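Local coordinates for protein rRNA N-glycosidase (Bougainvillea spectabilis, PDB 3CTK) that belongs to the ribosome-inactivating protein family, named rRNA N-glycosidases, found in many plants, at residues Q75-K89 against L98-G112. Residues are numbered along the deposited sequence; the frame is centred on the assembly and turned at random.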
loop_
_atom_site.group_PDB
_atom_site.type_symbol
_atom_site.label_atom_id
_atom_site.label_comp_id
_atom_site.label_asym_id
_atom_site.label_seq_id
_atom_site.Cartn_x
_atom_site.Cartn_y
_atom_site.Cartn_z
ATOM N N GLN A 75 4.942 -11.168 8.355
ATOM C CA GLN A 75 5.219 -12.304 9.216
ATOM C C GLN A 75 4.049 -13.269 9.093
ATOM O O GLN A 75 2.889 -12.874 9.232
ATOM C CB GLN A 75 5.367 -11.857 10.670
ATOM C CG GLN A 75 5.657 -12.996 11.643
ATOM C CD GLN A 75 5.640 -12.539 13.087
ATOM O OE1 GLN A 75 6.605 -11.955 13.580
ATOM N NE2 GLN A 75 4.531 -12.792 13.772
ATOM N N ASP A 76 4.350 -14.525 8.796
ATOM C CA ASP A 76 3.311 -15.539 8.691
ATOM C C ASP A 76 3.751 -16.699 9.576
ATOM O O ASP A 76 4.426 -16.478 10.587
ATOM C CB ASP A 76 3.108 -15.969 7.225
ATOM C CG ASP A 76 4.237 -16.834 6.683
ATOM O OD1 ASP A 76 5.403 -16.663 7.095
ATOM O OD2 ASP A 76 3.945 -17.682 5.815
ATOM N N LYS A 77 3.372 -17.921 9.224
ATOM C CA LYS A 77 3.768 -19.066 10.032
ATOM C C LYS A 77 4.376 -20.181 9.198
ATOM O O LYS A 77 4.085 -20.319 8.013
ATOM C CB LYS A 77 2.563 -19.623 10.796
ATOM C CG LYS A 77 1.730 -18.576 11.509
ATOM C CD LYS A 77 1.538 -18.912 12.977
ATOM C CE LYS A 77 2.359 -17.995 13.861
ATOM N NZ LYS A 77 2.170 -18.290 15.309
ATOM N N TRP A 78 5.251 -20.955 9.826
ATOM C CA TRP A 78 5.872 -22.107 9.185
ATOM C C TRP A 78 6.226 -23.114 10.264
ATOM O O TRP A 78 6.955 -22.802 11.203
ATOM C CB TRP A 78 7.137 -21.743 8.405
ATOM C CG TRP A 78 7.903 -22.983 8.009
ATOM C CD1 TRP A 78 8.979 -23.526 8.656
ATOM C CD2 TRP A 78 7.570 -23.900 6.954
ATOM N NE1 TRP A 78 9.331 -24.724 8.077
ATOM C CE2 TRP A 78 8.484 -24.977 7.031
ATOM C CE3 TRP A 78 6.586 -23.917 5.956
ATOM C CZ2 TRP A 78 8.443 -26.062 6.147
ATOM C CZ3 TRP A 78 6.545 -25.000 5.074
ATOM C CH2 TRP A 78 7.471 -26.056 5.179
ATOM N N ASP A 79 5.689 -24.321 10.127
ATOM C CA ASP A 79 5.947 -25.389 11.082
ATOM C C ASP A 79 5.539 -24.987 12.498
ATOM O O ASP A 79 6.214 -25.321 13.471
ATOM C CB ASP A 79 7.432 -25.767 11.048
ATOM C CG ASP A 79 7.735 -27.010 11.855
ATOM O OD1 ASP A 79 7.068 -28.039 11.624
ATOM O OD2 ASP A 79 8.642 -26.962 12.713
ATOM N N GLY A 80 4.432 -24.258 12.602
ATOM C CA GLY A 80 3.937 -23.838 13.903
ATOM C C GLY A 80 4.668 -22.675 14.541
ATOM O O GLY A 80 4.350 -22.280 15.666
ATOM N N LYS A 81 5.648 -22.119 13.838
ATOM C CA LYS A 81 6.407 -20.996 14.369
ATOM C C LYS A 81 6.357 -19.795 13.430
ATOM O O LYS A 81 6.058 -19.935 12.244
ATOM C CB LYS A 81 7.858 -21.411 14.607
ATOM C CG LYS A 81 8.015 -22.510 15.651
ATOM C CD LYS A 81 9.471 -22.691 16.050
ATOM C CE LYS A 81 10.093 -21.353 16.414
ATOM N NZ LYS A 81 9.215 -20.603 17.362
ATOM N N ASP A 82 6.647 -18.614 13.965
ATOM C CA ASP A 82 6.621 -17.407 13.147
ATOM C C ASP A 82 7.720 -17.435 12.098
ATOM O O ASP A 82 8.756 -18.077 12.275
ATOM C CB ASP A 82 6.795 -16.155 14.011
ATOM C CG ASP A 82 5.635 -15.930 14.962
ATOM O OD1 ASP A 82 4.480 -16.214 14.578
ATOM O OD2 ASP A 82 5.879 -15.448 16.088
ATOM N N ARG A 83 7.478 -16.736 10.998
ATOM C CA ARG A 83 8.445 -16.637 9.914
ATOM C C ARG A 83 8.387 -15.217 9.378
ATOM O O ARG A 83 7.303 -14.713 9.067
ATOM C CB ARG A 83 8.118 -17.618 8.782
ATOM C CG ARG A 83 8.979 -17.390 7.531
ATOM C CD ARG A 83 8.791 -18.486 6.490
ATOM N NE ARG A 83 7.398 -18.621 6.077
ATOM C CZ ARG A 83 6.951 -19.568 5.258
ATOM N NH1 ARG A 83 7.793 -20.470 4.765
ATOM N NH2 ARG A 83 5.664 -19.616 4.932
ATOM N N ALA A 84 9.548 -14.572 9.289
ATOM C CA ALA A 84 9.631 -13.207 8.779
ATOM C C ALA A 84 10.084 -13.263 7.330
ATOM O O ALA A 84 11.077 -13.914 7.005
ATOM C CB ALA A 84 10.622 -12.389 9.601
ATOM N N VAL A 85 9.345 -12.588 6.460
ATOM C CA VAL A 85 9.674 -12.567 5.045
ATOM C C VAL A 85 9.872 -11.117 4.631
ATOM O O VAL A 85 8.969 -10.288 4.776
ATOM C CB VAL A 85 8.537 -13.200 4.212
ATOM C CG1 VAL A 85 8.893 -13.192 2.730
ATOM C CG2 VAL A 85 8.281 -14.624 4.700
ATOM N N PHE A 86 11.059 -10.808 4.119
ATOM C CA PHE A 86 11.362 -9.443 3.705
ATOM C C PHE A 86 11.653 -9.311 2.222
ATOM O O PHE A 86 12.234 -10.200 1.608
ATOM C CB PHE A 86 12.585 -8.906 4.453
ATOM C CG PHE A 86 12.394 -8.773 5.937
ATOM C CD1 PHE A 86 12.927 -9.720 6.806
ATOM C CD2 PHE A 86 11.710 -7.679 6.468
ATOM C CE1 PHE A 86 12.787 -9.579 8.186
ATOM C CE2 PHE A 86 11.563 -7.529 7.847
ATOM C CZ PHE A 86 12.104 -8.481 8.706
ATOM N N LEU A 87 11.249 -8.180 1.656
ATOM C CA LEU A 87 11.531 -7.895 0.259
ATOM C C LEU A 87 13.004 -7.500 0.243
ATOM O O LEU A 87 13.557 -7.123 1.278
ATOM C CB LEU A 87 10.670 -6.724 -0.224
ATOM C CG LEU A 87 9.201 -7.046 -0.493
ATOM C CD1 LEU A 87 8.370 -5.769 -0.477
ATOM C CD2 LEU A 87 9.092 -7.761 -1.835
ATOM N N ASP A 88 13.648 -7.593 -0.914
ATOM C CA ASP A 88 15.051 -7.217 -1.007
ATOM C C ASP A 88 15.139 -5.692 -1.047
ATOM O O ASP A 88 14.171 -5.010 -1.394
ATOM C CB ASP A 88 15.674 -7.829 -2.272
ATOM C CG ASP A 88 17.186 -7.637 -2.343
ATOM O OD1 ASP A 88 17.850 -7.629 -1.282
ATOM O OD2 ASP A 88 17.713 -7.515 -3.470
ATOM N N LYS A 89 16.290 -5.160 -0.652
ATOM C CA LYS A 89 16.528 -3.719 -0.678
ATOM C C LYS A 89 15.680 -2.860 0.264
ATOM O O LYS A 89 15.438 -1.688 -0.027
ATOM C CB LYS A 89 16.358 -3.194 -2.107
ATOM C CG LYS A 89 17.066 -4.018 -3.171
ATOM C CD LYS A 89 18.562 -4.113 -2.921
ATOM C CE LYS A 89 19.249 -4.893 -4.038
ATOM N NZ LYS A 89 20.707 -5.067 -3.784
ATOM N N LEU A 98 12.219 -5.194 12.891
ATOM C CA LEU A 98 10.903 -5.813 12.753
ATOM C C LEU A 98 10.889 -7.268 13.194
ATOM O O LEU A 98 11.890 -7.975 13.065
ATOM C CB LEU A 98 10.408 -5.729 11.304
ATOM C CG LEU A 98 9.867 -4.367 10.860
ATOM C CD1 LEU A 98 9.614 -4.377 9.361
ATOM C CD2 LEU A 98 8.586 -4.055 11.634
ATOM N N PHE A 99 9.744 -7.699 13.719
ATOM C CA PHE A 99 9.548 -9.082 14.154
ATOM C C PHE A 99 10.720 -9.583 14.993
ATOM O O PHE A 99 11.353 -10.589 14.670
ATOM C CB PHE A 99 9.360 -9.957 12.919
ATOM C CG PHE A 99 8.422 -9.361 11.898
ATOM C CD1 PHE A 99 8.777 -9.311 10.553
ATOM C CD2 PHE A 99 7.186 -8.849 12.284
ATOM C CE1 PHE A 99 7.911 -8.757 9.602
ATOM C CE2 PHE A 99 6.314 -8.294 11.341
ATOM C CZ PHE A 99 6.683 -8.250 9.999
ATOM N N PRO A 100 11.006 -8.894 16.105
ATOM C CA PRO A 100 12.113 -9.270 16.988
ATOM C C PRO A 100 12.035 -10.697 17.526
ATOM O O PRO A 100 10.969 -11.169 17.918
ATOM C CB PRO A 100 12.038 -8.223 18.096
ATOM C CG PRO A 100 10.564 -7.927 18.173
ATOM C CD PRO A 100 10.184 -7.832 16.712
ATOM N N GLY A 101 13.173 -11.380 17.527
ATOM C CA GLY A 101 13.219 -12.734 18.040
ATOM C C GLY A 101 12.865 -13.835 17.062
ATOM O O GLY A 101 13.161 -14.998 17.321
ATOM N N VAL A 102 12.224 -13.487 15.949
ATOM C CA VAL A 102 11.851 -14.486 14.945
ATOM C C VAL A 102 13.121 -14.878 14.184
ATOM O O VAL A 102 13.720 -14.047 13.501
ATOM C CB VAL A 102 10.793 -13.912 13.967
ATOM C CG1 VAL A 102 10.425 -14.952 12.909
ATOM C CG2 VAL A 102 9.550 -13.487 14.752
ATOM N N THR A 103 13.530 -16.141 14.306
ATOM C CA THR A 103 14.756 -16.608 13.662
ATOM C C THR A 103 14.639 -17.085 12.219
ATOM O O THR A 103 15.631 -17.077 11.486
ATOM C CB THR A 103 15.427 -17.716 14.496
ATOM O OG1 THR A 103 14.533 -18.825 14.634
ATOM C CG2 THR A 103 15.787 -17.183 15.876
ATOM N N ASN A 104 13.449 -17.518 11.813
ATOM C CA ASN A 104 13.245 -17.953 10.435
ATOM C C ASN A 104 12.990 -16.656 9.678
ATOM O O ASN A 104 11.854 -16.193 9.605
ATOM C CB ASN A 104 12.016 -18.866 10.316
ATOM C CG ASN A 104 11.818 -19.402 8.903
ATOM O OD1 ASN A 104 12.440 -18.922 7.951
ATOM N ND2 ASN A 104 10.945 -20.396 8.760
ATOM N N ARG A 105 14.054 -16.066 9.142
ATOM C CA ARG A 105 13.953 -14.807 8.411
ATOM C C ARG A 105 14.374 -15.020 6.962
ATOM O O ARG A 105 15.476 -15.487 6.677
ATOM C CB ARG A 105 14.833 -13.746 9.081
ATOM C CG ARG A 105 14.568 -13.601 10.583
ATOM C CD ARG A 105 15.511 -12.602 11.258
ATOM N NE ARG A 105 15.132 -11.200 11.056
ATOM C CZ ARG A 105 14.128 -10.588 11.684
ATOM N NH1 ARG A 105 13.378 -11.247 12.561
ATOM N NH2 ARG A 105 13.885 -9.304 11.445
ATOM N N VAL A 106 13.478 -14.673 6.050
ATOM C CA VAL A 106 13.723 -14.856 4.630
ATOM C C VAL A 106 13.907 -13.538 3.894
ATOM O O VAL A 106 13.104 -12.622 4.039
ATOM C CB VAL A 106 12.541 -15.624 3.977
ATOM C CG1 VAL A 106 12.732 -15.716 2.465
ATOM C CG2 VAL A 106 12.428 -17.016 4.586
ATOM N N THR A 107 14.983 -13.443 3.122
ATOM C CA THR A 107 15.227 -12.257 2.320
ATOM C C THR A 107 14.956 -12.706 0.895
ATOM O O THR A 107 15.684 -13.542 0.355
ATOM C CB THR A 107 16.683 -11.745 2.441
ATOM O OG1 THR A 107 17.596 -12.851 2.403
ATOM C CG2 THR A 107 16.866 -10.966 3.736
ATOM N N LEU A 108 13.886 -12.177 0.309
ATOM C CA LEU A 108 13.495 -12.522 -1.053
ATOM C C LEU A 108 14.522 -11.994 -2.055
ATOM O O LEU A 108 15.303 -11.095 -1.742
ATOM C CB LEU A 108 12.104 -11.948 -1.352
ATOM C CG LEU A 108 10.986 -12.489 -0.445
ATOM C CD1 LEU A 108 9.712 -11.667 -0.614
ATOM C CD2 LEU A 108 10.740 -13.958 -0.774
ATOM N N THR A 109 14.519 -12.557 -3.259
ATOM C CA THR A 109 15.468 -12.146 -4.282
ATOM C C THR A 109 15.018 -10.918 -5.066
ATOM O O THR A 109 15.794 -10.358 -5.839
ATOM C CB THR A 109 15.757 -13.296 -5.273
ATOM O OG1 THR A 109 14.537 -13.710 -5.900
ATOM C CG2 THR A 109 16.383 -14.482 -4.543
ATOM N N PHE A 110 13.770 -10.503 -4.868
ATOM C CA PHE A 110 13.236 -9.332 -5.557
ATOM C C PHE A 110 12.836 -8.225 -4.581
ATOM O O PHE A 110 12.532 -8.493 -3.415
ATOM C CB PHE A 110 12.036 -9.730 -6.440
ATOM C CG PHE A 110 10.951 -10.489 -5.712
ATOM C CD1 PHE A 110 9.974 -9.819 -4.981
ATOM C CD2 PHE A 110 10.899 -11.879 -5.776
ATOM C CE1 PHE A 110 8.955 -10.526 -4.325
ATOM C CE2 PHE A 110 9.887 -12.595 -5.127
ATOM C CZ PHE A 110 8.913 -11.917 -4.401
ATOM N N ASP A 111 12.856 -6.979 -5.051
ATOM C CA ASP A 111 12.477 -5.855 -4.202
ATOM C C ASP A 111 10.999 -5.517 -4.391
ATOM O O ASP A 111 10.297 -6.184 -5.155
ATOM C CB ASP A 111 13.369 -4.634 -4.483
ATOM C CG ASP A 111 13.144 -4.029 -5.859
ATOM O OD1 ASP A 111 14.076 -3.371 -6.367
ATOM O OD2 ASP A 111 12.046 -4.187 -6.424
ATOM N N GLY A 112 10.534 -4.480 -3.700
ATOM C CA GLY A 112 9.132 -4.110 -3.777
ATOM C C GLY A 112 8.654 -3.203 -4.897
ATOM O O GLY A 112 7.498 -2.777 -4.883
HETATM O O HOH W 1 9.038 -20.712 11.185
HETATM O O HOH W 2 11.159 -18.559 13.656
HETATM O O HOH W 3 10.578 -21.210 5.715
HETATM O O HOH W 4 11.909 -3.243 -1.388
HETATM O O HOH W 5 16.859 -7.764 -5.886
#
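A84 and F86 use both their backbone N-H and C=O groups to hold residues 104-108. A84 N donates to N104 O at 2.8 Å, and A84 O accepts from V106 N. F86 N donates to V106 O, and F86 O accepts from L108 N. All four bonds are nearly straight, and the strands run parallel. A fifth bond follows where the chain turns at T109 and F110. There D88 N meets F110 O at 2.9 Å, but from above the carbonyl plane.

Water completes both ends. One water accepts a hydrogen bond from N104 N and donates one to D82 O. Another accepts from both N104 ND2 and R83 NH1. At the far end, one water links D88 O to G112 N, and another donates to D88 OD2 and T109 O.

R83 also grips D76 side-on. In this salt bridge R83 NE reaches D76 OD1 at 3.0 Å and R83 NH2 reaches D76 OD2 at 2.7 Å, both in the guanidinium plane. K145 O takes a further bond from R83 NH1.

R105 ties down the chain before its own strand. Its NH2 donates to L98 O and T95 O, while its NH1 donates to F99 O and V102 O. The bend at chi3 (79°) turns the guanidinium back toward these carbonyls. One guanidinium face lies against A84 CB and F86 CE1, and R105 NH2 sits at the F86 ring edge, 3.4 Å from F86 CZ. Nearby, Q75 CB packs over the F99 ring, 3.8 Å from its centroid.

The strands 81-88 and 105-108 and helix 92-97 form a beta-alpha-beta unit at one edge of the mixed sheet. Strand 70-78 pairs antiparallel with 81-88 on its other side. L87 and L108 pack on helix 149-168, while F110 touches both that helix and helix 114-121.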